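Local structure of nucleoporin NUP82 (Saccharomyces cerevisiae, 3PBP) at residues W95-V100 and D107-F112; T152-L157 and E161-L166; V245-I250 and S336-N341; L426-I429 and Q434-L437. The protein is a structural constituent of the nuclear pore complex, and its N-terminal beta-propeller domain, described here, interacts with NUP116. The protein carries 1 engineered substitution. One frame throughout, in Å; residues are numbered along the deposited sequence.

How the contacts relate
From the N terminus, contact 1 folds the loop after strand 87-92 back onto the start of strand 110-115, closing a loop of six residues around a short helix. Contact 2 is a hairpin with three residues between its segments, at an outer edge of the next four-stranded sheet, and the two touch where Ile111 and Phe112 pack on Phe154, Ile156 and Leu157. Contact 3 closes the longest loop, 85 residues, joining helix 243-262 to the loop before strand 347-355. Contact 4 is a hairpin near the C-terminal end of the chain, with four residues between its segments. All four follow in series, none nested or crossed; contact 4 lies across the chain's centre from contacts 2 and 3.

Contact 1: residues W95-V100 and D107-F112; sequences WGYSNV and DAFQIF
A T-shaped aromatic pair, flanked by a valine, fastens the loop after strand 87-92 to the turn that leads into strand 110-115. Phe109 points its edge at the face of Tyr97: the centroids lie 4.9 Å apart, the planes stand at 85°, and Phe109 CZ sits over the middle of the tyrosine ring. Between the rings the shortest approach, Tyr97 CE1 to Phe109 CE1, is 3.7 Å. Val100 meets the phenylalanine rim elsewhere, near the ring plane, with its CG1 methyl 3.3 Å from Phe109 CE2; that branch lies anti to the backbone N (chi1 -156°), which turns it onto the ring. The contact is wholly apolar. Replacing Phe109 by an alanine would probably leave the face of Tyr97 and the CG1 methyl of Val100 without their common mate and open a gap between loop and turn. Phe109 is presented by a type I turn, closed by Gln110 N on Asp107 O at 3.0 Å. Beyond the pair, Phe109 and Val100 both pack on Leu57 of strand 55-58, while Phe109 is bonded through its backbone to Glu92 of strand 87-92, where Ile111 and Phe112 form a classic beta bulge opposite Val90.

Contact 2: residues T152-L157 and E161-L166; sequences TMFDIL and EKPIVL
Pro163, just ahead of the facing strand, meets the Phe154 ring obliquely, with Pro163 CB 3.5 Å from Phe154 CD1, while the CG2 methyl of Thr152, from the ring's own strand, lies over one face, 4.0 Å above its plane and offset toward the rim. Tyr114 adds a further ring, inclined at about 45°. The second pair of flat groups is charged: the carboxylates of Asp155 and Glu161 are turned 45° from each other, with Asp155 OD2 3.5 Å from Glu161 OE2. Two like charges so close would probably disfavour each other, but Ser214 OG is hydrogen-bonded to Asp155 OD2. The other oxygen, OD1, accepts from Leu157 N at 3.0 Å, an Asx turn; having CG anti to the backbone N (chi1 -171°) helps swing the carboxylate into place. A leucine in place of Asp155 would take away both acceptor oxygens and would probably leave Leu157 N and the Ser214 hydroxyl without their mates. Between the strands, Met153 N bonds to Ile164 O at 2.9 Å and Ile164 N returns to Met153 O at 3.1 Å. On the Met153 and Ile164 face, the selenomethionine methyl CE lies 4.0 Å from Leu166 CD1; Thr152 and Val165 share the other face. The whole is an antiparallel beta hairpin, its second strand an outer strand of a four-stranded antiparallel sheet, as in the blades of a beta-propeller.

Contact 3: residues V245-I250 and S336-N341; sequences VKRNVI and SWDVDN
Asn248 and Arg247, neighbours on helix 243-262, meet the 336-341 loop in quite different ways. Asn248 belongs to the packed part. Its amide reaches in among Ser336 and Val339, and ND2 lies 3.4 Å from Ser336 OG and 3.8 Å from Val339 CG2. With CG anti to its own carbonyl carbon (chi1 -79°), the amide leaves the helix in the direction of the loop, where the CA atoms of the two segments are nearest, those of Asn248 and Ser336 being 5.8 Å apart. Asn248 and Ser336 are buried, and Tyr342 packs on both.

Toward solvent the contact consists of a single ion pair. The Arg247 chain runs out extended and crosses the Asp338 side chain at about a right angle, although the guanidinium and the carboxylate end up nearly coplanar, 18° apart. One oxygen does all the work: Asp338 OD2 stands at the guanidinium edge between the two terminal nitrogens. Arg247 NH1 donates to Asp338 OD2 at 2.5 Å, a length shorter than usual and probably not exact, on the lone pair facing away from the other oxygen, and the bond is bent, at 136°. A second, weak bond comes to the same Asp338 OD2 from Arg247 NH2 at 2.7 Å.

Lys251, one helical turn further on, makes a long, weak ion pair with the same aspartate. The chemistry thus implies a forked, single-oxygen salt bridge on the accessible side, where water would probably weaken it, and a buried amide packed between helix and loop.

Contact 4: residues L426-I429 and Q434-L437; sequences LAYI and QSNL
Tyr428 and Ser435 touch diagonally across two antiparallel strands, the ring lying obliquely with its CE1 3.3 Å from Ser435 CB. A chi1 of 166°, which sets CG opposite the backbone N, lays the tyrosine along the partner strand instead of standing it over Leu437, its directly opposite mate. On the same face, Leu437 leans the other way: its CD1 methyl lies 3.8 Å from Leu426 CG. Behind these side chains is the backbone pairing. Ile429 N donates to Asn436 O at 3.0 Å with a nearly straight bond of 169°, and Asn436 N answers to Ile429 O at 2.8 Å. Tyr428 and Leu437 form the adjoining non-hydrogen-bonded pair, where Tyr428 CA approaches Asn436 O at 3.4 Å in a CA-H...O contact. The Asn436 and Ile429 side chains occupy the opposite face. Further out, Tyr428 OH has a weak bond from Asn430 ND2, and Ala427 continues the backbone pairing with Ala438. The hairpin forms two strands of a three-stranded antiparallel sheet: strand 434-440 lies in the middle, with strand 445-449 beyond it receiving Ile429 and Asn436 on Phe447 and Asn449, while Tyr428 O accepts from Ser28 OG of strand 24-29, which links the chain's last sheet to its first.

Contact 1: residues W95-V100 and D107-F112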
loop_
_atom_site.group_PDB
_atom_site.type_symbol
_atom_site.label_atom_id
_atom_site.label_comp_id
_atom_site.label_asym_id
_atom_site.label_seq_id
_atom_site.Cartn_x
_atom_site.Cartn_y
_atom_site.Cartn_z
ATOM N N TRP A 95 14.583 -20.473 18.408
ATOM C CA TRP A 95 13.739 -21.602 18.778
ATOM C C TRP A 95 14.553 -22.866 18.566
ATOM O O TRP A 95 15.145 -23.052 17.500
ATOM C CB TRP A 95 12.493 -21.689 17.888
ATOM C CG TRP A 95 11.563 -20.533 17.985
ATOM C CD1 TRP A 95 11.313 -19.595 17.019
ATOM C CD2 TRP A 95 10.728 -20.199 19.097
ATOM N NE1 TRP A 95 10.369 -18.700 17.462
ATOM C CE2 TRP A 95 9.996 -19.044 18.736
ATOM C CE3 TRP A 95 10.534 -20.756 20.363
ATOM C CZ2 TRP A 95 9.077 -18.446 19.594
ATOM C CZ3 TRP A 95 9.624 -20.166 21.213
ATOM C CH2 TRP A 95 8.906 -19.017 20.827
ATOM N N GLY A 96 14.591 -23.738 19.567
ATOM C CA GLY A 96 15.334 -24.973 19.394
ATOM C C GLY A 96 16.687 -24.969 20.065
ATOM O O GLY A 96 17.207 -26.027 20.416
ATOM N N TYR A 97 17.273 -23.785 20.216
ATOM C CA TYR A 97 18.550 -23.663 20.899
ATOM C C TYR A 97 18.196 -23.491 22.362
ATOM O O TYR A 97 17.097 -23.028 22.686
ATOM C CB TYR A 97 19.306 -22.443 20.411
ATOM C CG TYR A 97 19.618 -22.491 18.945
ATOM C CD1 TYR A 97 18.644 -22.205 17.993
ATOM C CD2 TYR A 97 20.884 -22.861 18.504
ATOM C CE1 TYR A 97 18.923 -22.288 16.636
ATOM C CE2 TYR A 97 21.173 -22.949 17.149
ATOM C CZ TYR A 97 20.188 -22.662 16.223
ATOM O OH TYR A 97 20.462 -22.756 14.881
ATOM N N SER A 98 19.105 -23.874 23.246
ATOM C CA SER A 98 18.846 -23.750 24.674
ATOM C C SER A 98 19.961 -22.971 25.351
ATOM O O SER A 98 19.708 -22.078 26.172
ATOM C CB SER A 98 18.708 -25.137 25.310
ATOM O OG SER A 98 19.803 -25.964 24.959
ATOM N N ASN A 99 21.195 -23.298 24.992
ATOM C CA ASN A 99 22.338 -22.625 25.577
ATOM C C ASN A 99 23.085 -21.831 24.518
ATOM O O ASN A 99 24.046 -22.321 23.924
ATOM C CB ASN A 99 23.265 -23.652 26.222
ATOM C CG ASN A 99 23.832 -23.165 27.533
ATOM O OD1 ASN A 99 23.087 -22.758 28.434
ATOM N ND2 ASN A 99 25.157 -23.201 27.655
ATOM N N VAL A 100 22.638 -20.601 24.286
ATOM C CA VAL A 100 23.261 -19.741 23.288
ATOM C C VAL A 100 24.402 -18.932 23.906
ATOM O O VAL A 100 24.229 -17.767 24.264
ATOM C CB VAL A 100 22.234 -18.773 22.676
ATOM C CG1 VAL A 100 22.705 -18.321 21.309
ATOM C CG2 VAL A 100 20.878 -19.443 22.587
ATOM N N ASP A 107 25.948 -14.528 16.940
ATOM C CA ASP A 107 26.006 -13.591 15.830
ATOM C C ASP A 107 25.277 -14.209 14.656
ATOM O O ASP A 107 24.878 -13.516 13.717
ATOM C CB ASP A 107 27.457 -13.298 15.449
ATOM C CG ASP A 107 28.228 -12.628 16.570
ATOM O OD1 ASP A 107 27.630 -12.421 17.648
ATOM O OD2 ASP A 107 29.427 -12.310 16.371
ATOM N N ALA A 108 25.115 -15.525 14.715
ATOM C CA ALA A 108 24.424 -16.256 13.664
ATOM C C ALA A 108 22.969 -15.796 13.595
ATOM O O ALA A 108 22.343 -15.849 12.541
ATOM C CB ALA A 108 24.483 -17.754 13.947
ATOM N N PHE A 109 22.450 -15.342 14.734
ATOM C CA PHE A 109 21.076 -14.888 14.825
ATOM C C PHE A 109 20.848 -13.478 14.310
ATOM O O PHE A 109 19.717 -12.994 14.297
ATOM C CB PHE A 109 20.591 -15.024 16.262
ATOM C CG PHE A 109 20.593 -16.444 16.754
ATOM C CD1 PHE A 109 19.969 -17.446 16.014
ATOM C CD2 PHE A 109 21.240 -16.788 17.937
ATOM C CE1 PHE A 109 19.988 -18.758 16.438
ATOM C CE2 PHE A 109 21.265 -18.103 18.369
ATOM C CZ PHE A 109 20.634 -19.090 17.614
ATOM N N GLN A 110 21.918 -12.818 13.887
ATOM C CA GLN A 110 21.799 -11.485 13.329
ATOM C C GLN A 110 21.752 -11.799 11.851
ATOM O O GLN A 110 22.769 -12.090 11.224
ATOM C CB GLN A 110 23.017 -10.626 13.677
ATOM C CG GLN A 110 23.176 -10.331 15.157
ATOM C CD GLN A 110 21.926 -9.709 15.791
ATOM O OE1 GLN A 110 21.442 -8.650 15.358
ATOM N NE2 GLN A 110 21.404 -10.366 16.831
ATOM N N ILE A 111 20.555 -11.741 11.293
ATOM C CA ILE A 111 20.361 -12.096 9.905
ATOM C C ILE A 111 20.466 -11.015 8.834
ATOM O O ILE A 111 20.915 -11.299 7.708
ATOM C CB ILE A 111 19.022 -12.818 9.774
ATOM C CG1 ILE A 111 19.072 -14.071 10.646
ATOM C CG2 ILE A 111 18.728 -13.156 8.329
ATOM C CD1 ILE A 111 17.806 -14.885 10.611
ATOM N N PHE A 112 20.076 -9.783 9.158
ATOM C CA PHE A 112 20.117 -8.719 8.153
ATOM C C PHE A 112 20.172 -7.335 8.772
ATOM O O PHE A 112 19.602 -7.099 9.847
ATOM C CB PHE A 112 18.873 -8.834 7.266
ATOM C CG PHE A 112 18.679 -7.684 6.313
ATOM C CD1 PHE A 112 19.239 -7.715 5.038
ATOM C CD2 PHE A 112 17.896 -6.589 6.677
ATOM C CE1 PHE A 112 19.024 -6.687 4.139
ATOM C CE2 PHE A 112 17.676 -5.554 5.787
ATOM C CZ PHE A 112 18.246 -5.604 4.508
#

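Contact 2: residues T152-L157 and E161-L166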
loop_
_atom_site.group_PDB
_atom_site.type_symbol
_atom_site.label_atom_id
_atom_site.label_comp_id
_atom_site.label_asym_id
_atom_site.label_seq_id
_atom_site.Cartn_x
_atom_site.Cartn_y
_atom_site.Cartn_z
ATOM N N THR A 152 10.136 -0.326 -0.857
ATOM C CA THR A 152 11.228 -1.229 -1.218
ATOM C C THR A 152 11.154 -2.637 -0.617
ATOM O O THR A 152 10.739 -2.826 0.535
ATOM C CB THR A 152 12.586 -0.601 -0.792
ATOM O OG1 THR A 152 12.598 0.786 -1.157
ATOM C CG2 THR A 152 13.753 -1.320 -1.456
HETATM N N MSE A 153 11.573 -3.624 -1.400
HETATM C CA MSE A 153 11.578 -4.994 -0.922
HETATM C C MSE A 153 13.007 -5.501 -0.824
HETATM O O MSE A 153 13.744 -5.521 -1.804
HETATM C CB MSE A 153 10.791 -5.907 -1.856
HETATM C CG MSE A 153 9.290 -5.844 -1.712
HETATM SE SE MSE A 153 8.445 -7.193 -2.841
HETATM C CE MSE A 153 8.173 -6.181 -4.466
ATOM N N PHE A 154 13.393 -5.910 0.374
ATOM C CA PHE A 154 14.734 -6.425 0.619
ATOM C C PHE A 154 14.671 -7.938 0.819
ATOM O O PHE A 154 13.764 -8.452 1.485
ATOM C CB PHE A 154 15.332 -5.804 1.891
ATOM C CG PHE A 154 15.674 -4.347 1.771
ATOM C CD1 PHE A 154 16.808 -3.936 1.076
ATOM C CD2 PHE A 154 14.889 -3.382 2.395
ATOM C CE1 PHE A 154 17.155 -2.595 1.014
ATOM C CE2 PHE A 154 15.231 -2.032 2.337
ATOM C CZ PHE A 154 16.365 -1.637 1.647
ATOM N N ASP A 155 15.632 -8.652 0.241
ATOM C CA ASP A 155 15.687 -10.079 0.435
ATOM C C ASP A 155 16.676 -10.329 1.571
ATOM O O ASP A 155 17.890 -10.329 1.375
ATOM C CB ASP A 155 16.167 -10.795 -0.813
ATOM C CG ASP A 155 16.030 -12.310 -0.690
ATOM O OD1 ASP A 155 16.289 -12.847 0.411
ATOM O OD2 ASP A 155 15.669 -12.966 -1.693
ATOM N N ILE A 156 16.128 -10.516 2.765
ATOM C CA ILE A 156 16.886 -10.777 3.982
ATOM C C ILE A 156 17.962 -11.869 3.869
ATOM O O ILE A 156 19.007 -11.782 4.516
ATOM C CB ILE A 156 15.907 -11.172 5.105
ATOM C CG1 ILE A 156 15.227 -9.929 5.657
ATOM C CG2 ILE A 156 16.613 -11.938 6.184
ATOM C CD1 ILE A 156 14.285 -10.258 6.786
ATOM N N LEU A 157 17.711 -12.886 3.050
ATOM C CA LEU A 157 18.640 -14.004 2.911
ATOM C C LEU A 157 19.477 -14.064 1.637
ATOM O O LEU A 157 19.993 -15.129 1.304
ATOM C CB LEU A 157 17.870 -15.324 3.019
ATOM C CG LEU A 157 16.911 -15.491 4.188
ATOM C CD1 LEU A 157 16.241 -16.840 4.090
ATOM C CD2 LEU A 157 17.664 -15.364 5.489
ATOM N N GLU A 161 20.973 -10.247 -4.519
ATOM C CA GLU A 161 19.671 -9.705 -4.889
ATOM C C GLU A 161 19.667 -8.212 -4.592
ATOM O O GLU A 161 19.719 -7.811 -3.432
ATOM C CB GLU A 161 18.568 -10.384 -4.074
ATOM C CG GLU A 161 18.247 -11.800 -4.522
ATOM C CD GLU A 161 17.003 -11.869 -5.403
ATOM O OE1 GLU A 161 16.844 -11.011 -6.301
ATOM O OE2 GLU A 161 16.187 -12.793 -5.200
ATOM N N LYS A 162 19.625 -7.390 -5.636
ATOM C CA LYS A 162 19.608 -5.947 -5.439
ATOM C C LYS A 162 18.191 -5.579 -5.061
ATOM O O LYS A 162 17.246 -5.950 -5.753
ATOM C CB LYS A 162 20.028 -5.234 -6.722
ATOM C CG LYS A 162 21.306 -5.825 -7.301
ATOM C CD LYS A 162 22.008 -4.906 -8.298
ATOM C CE LYS A 162 23.347 -5.516 -8.730
ATOM N NZ LYS A 162 24.220 -4.532 -9.436
ATOM N N PRO A 163 18.017 -4.849 -3.946
ATOM C CA PRO A 163 16.668 -4.463 -3.515
ATOM C C PRO A 163 15.787 -3.934 -4.646
ATOM O O PRO A 163 16.276 -3.316 -5.588
ATOM C CB PRO A 163 16.934 -3.425 -2.414
ATOM C CG PRO A 163 18.299 -2.903 -2.737
ATOM C CD PRO A 163 19.037 -4.145 -3.156
ATOM N N ILE A 164 14.490 -4.206 -4.566
ATOM C CA ILE A 164 13.573 -3.739 -5.587
ATOM C C ILE A 164 12.833 -2.520 -5.073
ATOM O O ILE A 164 12.294 -2.522 -3.964
ATOM C CB ILE A 164 12.580 -4.825 -5.973
ATOM C CG1 ILE A 164 13.351 -6.034 -6.498
ATOM C CG2 ILE A 164 11.595 -4.291 -7.026
ATOM C CD1 ILE A 164 12.501 -7.011 -7.228
ATOM N N VAL A 165 12.826 -1.469 -5.882
ATOM C CA VAL A 165 12.171 -0.247 -5.483
ATOM C C VAL A 165 10.991 0.036 -6.377
ATOM O O VAL A 165 11.134 0.173 -7.594
ATOM C CB VAL A 165 13.143 0.943 -5.531
ATOM C CG1 VAL A 165 12.428 2.216 -5.120
ATOM C CG2 VAL A 165 14.319 0.677 -4.609
ATOM N N LEU A 166 9.820 0.120 -5.757
ATOM C CA LEU A 166 8.592 0.388 -6.471
ATOM C C LEU A 166 8.118 1.764 -6.082
ATOM O O LEU A 166 8.500 2.275 -5.027
ATOM C CB LEU A 166 7.529 -0.650 -6.116
ATOM C CG LEU A 166 7.910 -2.116 -6.335
ATOM C CD1 LEU A 166 6.658 -2.958 -6.338
ATOM C CD2 LEU A 166 8.628 -2.289 -7.660
#

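Contact 3: residues V245-I250 and S336-N341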
loop_
_atom_site.group_PDB
_atom_site.type_symbol
_atom_site.label_atom_id
_atom_site.label_comp_id
_atom_site.label_asym_id
_atom_site.label_seq_id
_atom_site.Cartn_x
_atom_site.Cartn_y
_atom_site.Cartn_z
ATOM N N VAL A 245 -6.552 -3.884 -20.932
ATOM C CA VAL A 245 -7.049 -4.876 -19.982
ATOM C C VAL A 245 -6.796 -6.286 -20.516
ATOM O O VAL A 245 -6.266 -7.149 -19.807
ATOM C CB VAL A 245 -8.567 -4.721 -19.745
ATOM C CG1 VAL A 245 -9.093 -5.889 -18.911
ATOM C CG2 VAL A 245 -8.843 -3.430 -19.041
ATOM N N LYS A 246 -7.186 -6.506 -21.768
ATOM C CA LYS A 246 -7.019 -7.791 -22.432
ATOM C C LYS A 246 -5.566 -8.252 -22.337
ATOM O O LYS A 246 -5.275 -9.438 -22.111
ATOM C CB LYS A 246 -7.424 -7.655 -23.898
ATOM C CG LYS A 246 -8.218 -8.831 -24.454
ATOM C CD LYS A 246 -8.752 -8.498 -25.837
ATOM C CE LYS A 246 -10.143 -9.051 -26.038
ATOM N NZ LYS A 246 -10.890 -8.185 -26.998
ATOM N N ARG A 247 -4.651 -7.307 -22.511
ATOM C CA ARG A 247 -3.237 -7.621 -22.440
ATOM C C ARG A 247 -2.858 -8.137 -21.043
ATOM O O ARG A 247 -2.211 -9.190 -20.902
ATOM C CB ARG A 247 -2.417 -6.382 -22.784
ATOM C CG ARG A 247 -0.946 -6.660 -22.838
ATOM C CD ARG A 247 -0.157 -5.418 -23.111
ATOM N NE ARG A 247 1.253 -5.678 -22.865
ATOM C CZ ARG A 247 1.993 -4.994 -22.005
ATOM N NH1 ARG A 247 1.444 -3.999 -21.314
ATOM N NH2 ARG A 247 3.270 -5.318 -21.829
ATOM N N ASN A 248 -3.272 -7.393 -20.016
ATOM C CA ASN A 248 -2.993 -7.766 -18.629
ATOM C C ASN A 248 -3.561 -9.139 -18.265
ATOM O O ASN A 248 -2.862 -9.961 -17.678
ATOM C CB ASN A 248 -3.564 -6.725 -17.649
ATOM C CG ASN A 248 -2.696 -5.479 -17.522
ATOM O OD1 ASN A 248 -1.500 -5.496 -17.807
ATOM N ND2 ASN A 248 -3.302 -4.397 -17.062
ATOM N N VAL A 249 -4.833 -9.369 -18.596
ATOM C CA VAL A 249 -5.492 -10.633 -18.300
ATOM C C VAL A 249 -4.729 -11.786 -18.933
ATOM O O VAL A 249 -4.550 -12.836 -18.311
ATOM C CB VAL A 249 -6.947 -10.633 -18.815
ATOM C CG1 VAL A 249 -7.577 -11.987 -18.612
ATOM C CG2 VAL A 249 -7.734 -9.576 -18.097
ATOM N N ILE A 250 -4.279 -11.594 -20.171
ATOM C CA ILE A 250 -3.528 -12.642 -20.846
ATOM C C ILE A 250 -2.175 -12.802 -20.175
ATOM O O ILE A 250 -1.682 -13.917 -20.017
ATOM C CB ILE A 250 -3.345 -12.331 -22.337
ATOM C CG1 ILE A 250 -4.686 -12.542 -23.053
ATOM C CG2 ILE A 250 -2.247 -13.215 -22.932
ATOM C CD1 ILE A 250 -4.683 -12.093 -24.488
ATOM N N SER A 336 -1.178 -6.191 -13.090
ATOM C CA SER A 336 -0.676 -5.169 -13.991
ATOM C C SER A 336 0.754 -4.785 -13.625
ATOM O O SER A 336 1.086 -4.622 -12.454
ATOM C CB SER A 336 -1.587 -3.943 -13.934
ATOM O OG SER A 336 -1.155 -2.949 -14.844
ATOM N N TRP A 337 1.598 -4.641 -14.639
ATOM C CA TRP A 337 2.992 -4.304 -14.411
ATOM C C TRP A 337 3.427 -2.992 -15.049
ATOM O O TRP A 337 4.095 -2.206 -14.385
ATOM C CB TRP A 337 3.883 -5.426 -14.926
ATOM C CG TRP A 337 3.793 -6.734 -14.180
ATOM C CD1 TRP A 337 4.673 -7.204 -13.246
ATOM C CD2 TRP A 337 2.862 -7.799 -14.421
ATOM N NE1 TRP A 337 4.358 -8.497 -12.905
ATOM C CE2 TRP A 337 3.251 -8.886 -13.612
ATOM C CE3 TRP A 337 1.737 -7.941 -15.243
ATOM C CZ2 TRP A 337 2.565 -10.103 -13.613
ATOM C CZ3 TRP A 337 1.052 -9.158 -15.237
ATOM C CH2 TRP A 337 1.469 -10.216 -14.429
ATOM N N ASP A 338 3.062 -2.760 -16.318
ATOM C CA ASP A 338 3.431 -1.528 -17.043
ATOM C C ASP A 338 2.451 -0.385 -16.879
ATOM O O ASP A 338 2.789 0.686 -16.387
ATOM C CB ASP A 338 3.503 -1.745 -18.546
ATOM C CG ASP A 338 4.031 -3.083 -18.911
ATOM O OD1 ASP A 338 5.163 -3.390 -18.501
ATOM O OD2 ASP A 338 3.313 -3.821 -19.612
ATOM N N VAL A 339 1.235 -0.623 -17.345
ATOM C CA VAL A 339 0.172 0.370 -17.330
ATOM C C VAL A 339 0.173 1.402 -16.204
ATOM O O VAL A 339 -0.000 1.058 -15.032
ATOM C CB VAL A 339 -1.196 -0.328 -17.360
ATOM C CG1 VAL A 339 -2.262 0.663 -17.741
ATOM C CG2 VAL A 339 -1.165 -1.495 -18.329
ATOM N N ASP A 340 0.381 2.668 -16.571
ATOM C CA ASP A 340 0.356 3.765 -15.608
ATOM C C ASP A 340 -1.095 4.098 -15.335
ATOM O O ASP A 340 -1.940 3.995 -16.219
ATOM C CB ASP A 340 1.001 5.035 -16.157
ATOM C CG ASP A 340 2.456 4.859 -16.487
ATOM O OD1 ASP A 340 3.172 4.237 -15.677
ATOM O OD2 ASP A 340 2.879 5.358 -17.555
ATOM N N ASN A 341 -1.382 4.516 -14.114
ATOM C CA ASN A 341 -2.746 4.866 -13.751
ATOM C C ASN A 341 -3.759 3.813 -14.170
ATOM O O ASN A 341 -4.881 4.129 -14.569
ATOM C CB ASN A 341 -3.095 6.207 -14.365
ATOM C CG ASN A 341 -2.118 7.272 -13.960
ATOM O OD1 ASN A 341 -2.045 7.640 -12.783
ATOM N ND2 ASN A 341 -1.332 7.761 -14.922
#

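Contact 4: residues L426-I429 and Q434-L437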
loop_
_atom_site.group_PDB
_atom_site.type_symbol
_atom_site.label_atom_id
_atom_site.label_comp_id
_atom_site.label_asym_id
_atom_site.label_seq_id
_atom_site.Cartn_x
_atom_site.Cartn_y
_atom_site.Cartn_z
ATOM N N LEU A 426 -0.093 -5.770 21.684
ATOM C CA LEU A 426 -1.029 -6.876 21.877
ATOM C C LEU A 426 -0.467 -8.224 21.456
ATOM O O LEU A 426 0.459 -8.304 20.655
ATOM C CB LEU A 426 -2.322 -6.634 21.103
ATOM C CG LEU A 426 -3.371 -5.727 21.722
ATOM C CD1 LEU A 426 -2.757 -4.385 22.064
ATOM C CD2 LEU A 426 -4.518 -5.570 20.740
ATOM N N ALA A 427 -1.051 -9.285 21.996
ATOM C CA ALA A 427 -0.639 -10.637 21.668
ATOM C C ALA A 427 -1.688 -11.643 22.129
ATOM O O ALA A 427 -2.213 -11.552 23.229
ATOM C CB ALA A 427 0.701 -10.936 22.312
ATOM N N TYR A 428 -1.994 -12.596 21.263
ATOM C CA TYR A 428 -2.961 -13.648 21.564
ATOM C C TYR A 428 -2.212 -14.815 22.202
ATOM O O TYR A 428 -1.235 -15.307 21.649
ATOM C CB TYR A 428 -3.644 -14.107 20.272
ATOM C CG TYR A 428 -4.427 -15.398 20.367
ATOM C CD1 TYR A 428 -5.779 -15.405 20.713
ATOM C CD2 TYR A 428 -3.825 -16.612 20.055
ATOM C CE1 TYR A 428 -6.513 -16.597 20.734
ATOM C CE2 TYR A 428 -4.538 -17.800 20.076
ATOM C CZ TYR A 428 -5.880 -17.795 20.411
ATOM O OH TYR A 428 -6.575 -18.992 20.409
ATOM N N ILE A 429 -2.664 -15.249 23.371
ATOM C CA ILE A 429 -2.021 -16.356 24.057
ATOM C C ILE A 429 -3.026 -17.444 24.412
ATOM O O ILE A 429 -3.972 -17.210 25.161
ATOM C CB ILE A 429 -1.333 -15.881 25.333
ATOM C CG1 ILE A 429 -0.236 -14.889 24.969
ATOM C CG2 ILE A 429 -0.764 -17.065 26.092
ATOM C CD1 ILE A 429 0.408 -14.239 26.160
ATOM N N GLN A 434 -7.821 -21.753 27.164
ATOM C CA GLN A 434 -8.385 -20.419 27.294
ATOM C C GLN A 434 -7.577 -19.387 26.540
ATOM O O GLN A 434 -6.444 -19.081 26.910
ATOM C CB GLN A 434 -8.479 -20.007 28.763
ATOM C CG GLN A 434 -9.789 -20.396 29.428
ATOM C CD GLN A 434 -9.940 -19.777 30.809
ATOM O OE1 GLN A 434 -9.887 -18.549 30.962
ATOM N NE2 GLN A 434 -10.129 -20.620 31.823
ATOM N N SER A 435 -8.164 -18.858 25.472
ATOM C CA SER A 435 -7.489 -17.843 24.687
ATOM C C SER A 435 -7.506 -16.534 25.480
ATOM O O SER A 435 -8.495 -16.195 26.126
ATOM C CB SER A 435 -8.168 -17.687 23.319
ATOM O OG SER A 435 -9.578 -17.750 23.418
ATOM N N ASN A 436 -6.392 -15.815 25.446
ATOM C CA ASN A 436 -6.280 -14.563 26.172
ATOM C C ASN A 436 -5.615 -13.485 25.334
ATOM O O ASN A 436 -5.080 -13.756 24.262
ATOM C CB ASN A 436 -5.470 -14.786 27.443
ATOM C CG ASN A 436 -6.058 -15.867 28.315
ATOM O OD1 ASN A 436 -7.143 -15.706 28.869
ATOM N ND2 ASN A 436 -5.349 -16.988 28.434
ATOM N N LEU A 437 -5.663 -12.257 25.838
ATOM C CA LEU A 437 -5.058 -11.122 25.167
ATOM C C LEU A 437 -4.068 -10.497 26.126
ATOM O O LEU A 437 -4.436 -10.084 27.216
ATOM C CB LEU A 437 -6.118 -10.096 24.791
ATOM C CG LEU A 437 -5.607 -8.779 24.216
ATOM C CD1 LEU A 437 -4.880 -9.019 22.896
ATOM C CD2 LEU A 437 -6.783 -7.849 24.013
#